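Local coordinates for protein GNA33 (Neisseria gonorrhoeae FA 1090, PDB 2G5D) that probably cleaves the glycosidic bond between MurNAc and GlcNAc in peptidoglycan as a lytic transglycosylase, leaving a 1,6-anhydro bond in the MurNAc product, at residues A[126-132]-A[229-233]; A[212-217]-A[306-312]. The contacts are given in a common frame with arbitrary orientation. Numbering follows the deposited sequence.

Interaction 1: residues A[126-132]-A[229-233]; sequences LKGDGRR and GYAED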
loop_
_atom_site.group_PDB
_atom_site.type_symbol
_atom_site.label_atom_id
_atom_site.label_comp_id
_atom_site.label_asym_id
_atom_site.label_seq_id
_atom_site.Cartn_x
_atom_site.Cartn_y
_atom_site.Cartn_z
ATOM N N LEU A 126 -13.279 1.346 10.770
ATOM C CA LEU A 126 -13.390 1.862 12.137
ATOM C C LEU A 126 -14.695 2.589 12.373
ATOM O O LEU A 126 -15.177 3.295 11.505
ATOM C CB LEU A 126 -12.168 2.706 12.564
ATOM C CG LEU A 126 -11.425 3.722 11.687
ATOM C CD1 LEU A 126 -10.712 4.732 12.560
ATOM C CD2 LEU A 126 -10.422 3.007 10.717
ATOM N N LYS A 127 -15.270 2.373 13.552
ATOM C CA LYS A 127 -16.500 3.063 13.953
ATOM C C LYS A 127 -16.289 4.584 13.944
ATOM O O LYS A 127 -15.246 5.088 14.373
ATOM C CB LYS A 127 -16.952 2.594 15.336
ATOM C CG LYS A 127 -17.342 1.131 15.423
ATOM C CD LYS A 127 -17.613 0.766 16.884
ATOM C CE LYS A 127 -18.247 -0.598 17.018
ATOM N NZ LYS A 127 -18.767 -0.803 18.406
ATOM N N GLY A 128 -17.275 5.308 13.429
ATOM C CA GLY A 128 -17.157 6.751 13.284
ATOM C C GLY A 128 -18.405 7.346 12.678
ATOM O O GLY A 128 -19.425 6.671 12.595
ATOM N N ASP A 129 -18.324 8.608 12.257
ATOM C CA ASP A 129 -19.474 9.301 11.671
ATOM C C ASP A 129 -19.017 10.386 10.694
ATOM O O ASP A 129 -17.854 10.749 10.672
ATOM C CB ASP A 129 -20.350 9.911 12.783
ATOM C CG ASP A 129 -21.854 9.674 12.571
ATOM O OD1 ASP A 129 -22.341 9.694 11.416
ATOM O OD2 ASP A 129 -22.555 9.472 13.586
ATOM N N GLY A 130 -19.943 10.898 9.886
ATOM C CA GLY A 130 -19.673 12.038 9.009
ATOM C C GLY A 130 -19.762 13.354 9.761
ATOM O O GLY A 130 -19.485 14.411 9.200
ATOM N N ARG A 131 -20.138 13.261 11.038
ATOM C CA ARG A 131 -20.326 14.395 11.938
ATOM C C ARG A 131 -19.619 14.136 13.242
ATOM O O ARG A 131 -19.264 12.998 13.557
ATOM C CB ARG A 131 -21.792 14.513 12.316
ATOM C CG ARG A 131 -22.646 15.432 11.508
ATOM C CD ARG A 131 -24.081 15.299 12.018
ATOM N NE ARG A 131 -24.420 13.888 12.256
ATOM C CZ ARG A 131 -24.956 13.389 13.375
ATOM N NH1 ARG A 131 -25.254 14.176 14.398
ATOM N NH2 ARG A 131 -25.207 12.085 13.459
ATOM N N ARG A 132 -19.454 15.189 14.028
ATOM C CA ARG A 132 -19.047 15.029 15.409
ATOM C C ARG A 132 -20.285 14.602 16.197
ATOM O O ARG A 132 -21.330 15.209 16.072
ATOM C CB ARG A 132 -18.486 16.341 15.944
ATOM C CG ARG A 132 -17.690 16.196 17.218
ATOM C CD ARG A 132 -17.501 17.538 17.878
ATOM N NE ARG A 132 -16.766 17.410 19.133
ATOM C CZ ARG A 132 -16.839 18.275 20.144
ATOM N NH1 ARG A 132 -17.632 19.343 20.073
ATOM N NH2 ARG A 132 -16.120 18.064 21.244
ATOM N N GLY A 229 -14.717 13.447 8.476
ATOM C CA GLY A 229 -15.525 12.657 9.376
ATOM C C GLY A 229 -14.816 12.523 10.692
ATOM O O GLY A 229 -13.772 13.149 10.908
ATOM N N TYR A 230 -15.392 11.707 11.571
ATOM C CA TYR A 230 -14.926 11.567 12.943
ATOM C C TYR A 230 -14.831 10.097 13.325
ATOM O O TYR A 230 -15.737 9.325 13.033
ATOM C CB TYR A 230 -15.858 12.327 13.905
ATOM C CG TYR A 230 -15.772 13.830 13.747
ATOM C CD1 TYR A 230 -16.449 14.481 12.715
ATOM C CD2 TYR A 230 -14.989 14.592 14.604
ATOM C CE1 TYR A 230 -16.357 15.855 12.554
ATOM C CE2 TYR A 230 -14.886 15.973 14.453
ATOM C CZ TYR A 230 -15.568 16.593 13.424
ATOM O OH TYR A 230 -15.478 17.956 13.266
ATOM N N ALA A 231 -13.723 9.724 13.965
ATOM C CA ALA A 231 -13.522 8.368 14.474
ATOM C C ALA A 231 -13.910 8.271 15.952
ATOM O O ALA A 231 -13.767 9.236 16.708
ATOM C CB ALA A 231 -12.071 7.954 14.285
ATOM N N GLU A 232 -14.373 7.101 16.380
ATOM C CA GLU A 232 -14.705 6.896 17.790
ATOM C C GLU A 232 -13.445 6.766 18.650
ATOM O O GLU A 232 -13.369 7.339 19.752
ATOM C CB GLU A 232 -15.608 5.667 17.982
ATOM C CG GLU A 232 -17.061 5.914 17.598
ATOM C CD GLU A 232 -17.973 4.762 17.935
ATOM O OE1 GLU A 232 -19.047 4.648 17.290
ATOM O OE2 GLU A 232 -17.623 3.969 18.835
ATOM N N ASP A 233 -12.470 6.022 18.123
ATOM C CA ASP A 233 -11.260 5.651 18.842
ATOM C C ASP A 233 -10.016 6.241 18.161
ATOM O O ASP A 233 -9.828 6.027 16.968
ATOM C CB ASP A 233 -11.149 4.121 18.899
ATOM C CG ASP A 233 -9.983 3.649 19.736
ATOM O OD1 ASP A 233 -10.141 3.551 20.967
ATOM O OD2 ASP A 233 -8.901 3.369 19.173
HETATM O O HOH W 1 -13.097 4.240 15.741
#
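Y230 (chi1 m) lays its ring against the backbone of R131 and R132, just past strand 126-129 (Y230 CD1 to R131 C 3.2 Å). R132 CB sits over the ring face, 3.8 Å from the Y230 centroid and 10° off its normal, a CH-pi contact. D129, on the same sheet face as Y230, has an off-well chi1 of -135° that turns its carboxylate away from strand 229-231 and toward the residues that follow: OD1 accepts G130 N at 3.1 Å, and OD2 lies a long 3.7 Å from R131 NH2, a charge contact only. These side chains decorate the ends of two antiparallel strands in the MltA-specific insert domain. D129 and Y230 form a hydrogen-bonded pair (N to O 2.8 Å both ways), G128 and A231 the adjacent non-hydrogen-bonded one. Neither G128 nor G229 has room for a side chain: a CB on G128 would lie 2.3 Å from Y230 O, and one on G229 2.8 Å from D129 O and jammed against the preceding carbonyl. E232 brings OE1 to 3.5 Å from K127 CB, while E232 N bonds K127 O at 3.0 Å. L126, chi1 p, packs CD1 3.9 Å from A231 CB, on the side lined by helix 234-243.

Interaction 2: residues A[212-217]-A[306-312]; sequences TRNQIN and LGQNPSY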
loop_
_atom_site.group_PDB
_atom_site.type_symbol
_atom_site.label_atom_id
_atom_site.label_comp_id
_atom_site.label_asym_id
_atom_site.label_seq_id
_atom_site.Cartn_x
_atom_site.Cartn_y
_atom_site.Cartn_z
ATOM N N THR A 212 3.449 18.650 13.038
ATOM C CA THR A 212 3.724 17.258 13.392
ATOM C C THR A 212 2.460 16.656 13.982
ATOM O O THR A 212 1.547 17.397 14.356
ATOM C CB THR A 212 4.839 17.162 14.456
ATOM O OG1 THR A 212 4.481 17.972 15.580
ATOM C CG2 THR A 212 6.181 17.622 13.908
ATOM N N ARG A 213 2.414 15.322 14.065
ATOM C CA ARG A 213 1.270 14.613 14.666
ATOM C C ARG A 213 0.895 15.157 16.042
ATOM O O ARG A 213 -0.277 15.390 16.310
ATOM C CB ARG A 213 1.530 13.108 14.775
ATOM C CG ARG A 213 0.359 12.328 15.359
ATOM C CD ARG A 213 0.607 10.840 15.347
ATOM N NE ARG A 213 0.664 10.299 13.994
ATOM C CZ ARG A 213 -0.392 9.919 13.265
ATOM N NH1 ARG A 213 -1.634 9.989 13.739
ATOM N NH2 ARG A 213 -0.189 9.446 12.050
ATOM N N ASN A 214 1.889 15.360 16.902
ATOM C CA ASN A 214 1.629 15.857 18.256
ATOM C C ASN A 214 0.939 17.218 18.251
ATOM O O ASN A 214 0.045 17.460 19.059
ATOM C CB ASN A 214 2.912 15.915 19.100
ATOM C CG ASN A 214 2.664 16.434 20.502
ATOM O OD1 ASN A 214 3.291 17.401 20.940
ATOM N ND2 ASN A 214 1.731 15.804 21.214
ATOM N N GLN A 215 1.355 18.094 17.339
ATOM C CA GLN A 215 0.785 19.435 17.225
ATOM C C GLN A 215 -0.639 19.410 16.670
ATOM O O GLN A 215 -1.504 20.149 17.151
ATOM C CB GLN A 215 1.678 20.317 16.347
ATOM C CG GLN A 215 3.054 20.555 16.922
ATOM C CD GLN A 215 3.944 21.319 15.969
ATOM O OE1 GLN A 215 4.012 21.007 14.779
ATOM N NE2 GLN A 215 4.617 22.340 16.480
ATOM N N ILE A 216 -0.867 18.551 15.675
ATOM C CA ILE A 216 -2.182 18.337 15.069
ATOM C C ILE A 216 -3.140 17.695 16.068
ATOM O O ILE A 216 -4.309 18.088 16.160
ATOM C CB ILE A 216 -2.067 17.460 13.778
ATOM C CG1 ILE A 216 -1.196 18.170 12.717
ATOM C CG2 ILE A 216 -3.435 17.122 13.216
ATOM C CD1 ILE A 216 -0.658 17.240 11.585
ATOM N N ASN A 217 -2.654 16.690 16.796
ATOM C CA ASN A 217 -3.400 16.133 17.913
ATOM C C ASN A 217 -3.832 17.222 18.891
ATOM O O ASN A 217 -4.964 17.214 19.400
ATOM C CB ASN A 217 -2.552 15.106 18.660
ATOM C CG ASN A 217 -2.487 13.765 17.960
ATOM O OD1 ASN A 217 -1.753 12.885 18.401
ATOM N ND2 ASN A 217 -3.254 13.590 16.882
ATOM N N LEU A 306 1.058 8.667 21.181
ATOM C CA LEU A 306 0.646 9.034 19.816
ATOM C C LEU A 306 1.551 10.110 19.208
ATOM O O LEU A 306 1.955 10.004 18.051
ATOM C CB LEU A 306 -0.823 9.458 19.786
ATOM C CG LEU A 306 -1.877 8.401 19.411
ATOM C CD1 LEU A 306 -1.666 7.038 20.058
ATOM C CD2 LEU A 306 -3.268 8.911 19.707
ATOM N N GLY A 307 1.899 11.119 20.006
ATOM C CA GLY A 307 2.834 12.151 19.578
ATOM C C GLY A 307 4.254 11.714 19.229
ATOM O O GLY A 307 4.996 12.473 18.637
ATOM N N GLN A 308 4.642 10.497 19.598
ATOM C CA GLN A 308 5.981 9.994 19.258
ATOM C C GLN A 308 6.177 9.738 17.752
ATOM O O GLN A 308 7.305 9.769 17.260
ATOM C CB GLN A 308 6.319 8.729 20.059
ATOM C CG GLN A 308 6.368 8.954 21.568
ATOM C CD GLN A 308 7.357 10.039 21.986
ATOM O OE1 GLN A 308 8.497 10.062 21.528
ATOM N NE2 GLN A 308 6.917 10.938 22.875
ATOM N N ASN A 309 5.085 9.489 17.033
ATOM C CA ASN A 309 5.105 9.322 15.565
ATOM C C ASN A 309 4.787 10.661 14.901
ATOM O O ASN A 309 3.611 10.973 14.701
ATOM C CB ASN A 309 4.069 8.255 15.152
ATOM C CG ASN A 309 4.009 8.004 13.631
ATOM O OD1 ASN A 309 2.954 7.673 13.086
ATOM N ND2 ASN A 309 5.132 8.155 12.957
ATOM N N PRO A 310 5.824 11.469 14.558
ATOM C CA PRO A 310 5.511 12.819 14.035
ATOM C C PRO A 310 4.882 12.810 12.628
ATOM O O PRO A 310 4.316 13.826 12.184
ATOM C CB PRO A 310 6.876 13.528 14.029
ATOM C CG PRO A 310 7.875 12.438 13.920
ATOM C CD PRO A 310 7.280 11.223 14.600
ATOM N N SER A 311 4.996 11.669 11.944
ATOM C CA SER A 311 4.345 11.431 10.654
ATOM C C SER A 311 2.822 11.549 10.761
ATOM O O SER A 311 2.238 11.144 11.750
ATOM C CB SER A 311 4.723 10.039 10.141
ATOM O OG SER A 311 4.072 9.752 8.918
ATOM N N TYR A 312 2.191 12.120 9.743
ATOM C CA TYR A 312 0.749 12.335 9.749
ATOM C C TYR A 312 0.253 12.299 8.329
ATOM O O TYR A 312 0.830 12.940 7.436
ATOM C CB TYR A 312 0.389 13.679 10.393
ATOM C CG TYR A 312 -1.014 13.759 10.936
ATOM C CD1 TYR A 312 -1.293 13.377 12.258
ATOM C CD2 TYR A 312 -2.056 14.227 10.149
ATOM C CE1 TYR A 312 -2.573 13.442 12.769
ATOM C CE2 TYR A 312 -3.351 14.308 10.650
ATOM C CZ TYR A 312 -3.601 13.915 11.962
ATOM O OH TYR A 312 -4.878 14.007 12.478
HETATM O O HOH W 2 2.116 7.988 10.222
HETATM O O HOH W 3 4.754 14.274 16.802
HETATM O O HOH W 4 -5.148 14.048 14.960
#
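In the MltA-specific insert domain, helix 213-217, with T212 at its N-cap position, sets its first turn against segment 306-312, which leaves the end of helix 302-306 through a type I beta turn from L306 to N309 and leads into strand 313-317. The closest CA pairs are N214-G307 at 4.1 Å and R213-P310 at 4.6 Å. This helix-to-strand loop supplies acceptors for the NH groups of the helix start: R213 N bonds P310 O at 3.1 Å, and water 3 links N214 N (3.1 Å) to G307 O (2.6 Å). Q215 OE1 accepts T212 N at 3.0 Å. G307 CA lies 3.8 Å from N214 CB, and a CB on G307 would come within 2.9 Å of N214 ND2. R213 (t, t, m) runs into the concave side of the loop, where NE makes weak hydrogen bonds to S311 O (2.9 Å) and N309 O (3.1 Å), and NH2 another weak one to S311 O (3.0 Å); carbonyls thus receive the charged group. Its CG packs 3.7 Å from CD1 at the edge of the Y312 ring. I216 lies over a face of that ring, with CD1 3.8 Å from the Y312 centroid in a CH-pi contact and CG2 3.4 Å from Y312 CZ. Water 4 joins Y312 OH (2.5 Å) to N217 ND2 (2.7 Å, weak). F238 of helix 234-243 touches R213, L306 and N309, H241 meets Y312 edge-to-face, and Y141 of strand 138-141 packs on I216 and Y312.

The four segments alternate along the chain, 126-132, 212-217, 229-233, 306-312, so the two contacts interlock in sequence within one insert domain. Their centres are 19 Å apart and their nearest atoms about 7 Å, without touching. Helix 213-217 is followed by strand 227-231, and that strand by helix 234-243, which both contacts share: on the side of interaction 1, its L237 meets A231 and its M240 meets L126. Strand 138-141 is a second shared element, with P139 and I140 touching Y230 and A231 of interaction 1. Neither contact includes a ligand; in relatives such as E. coli MltA, glycan binds in the groove between the two domains.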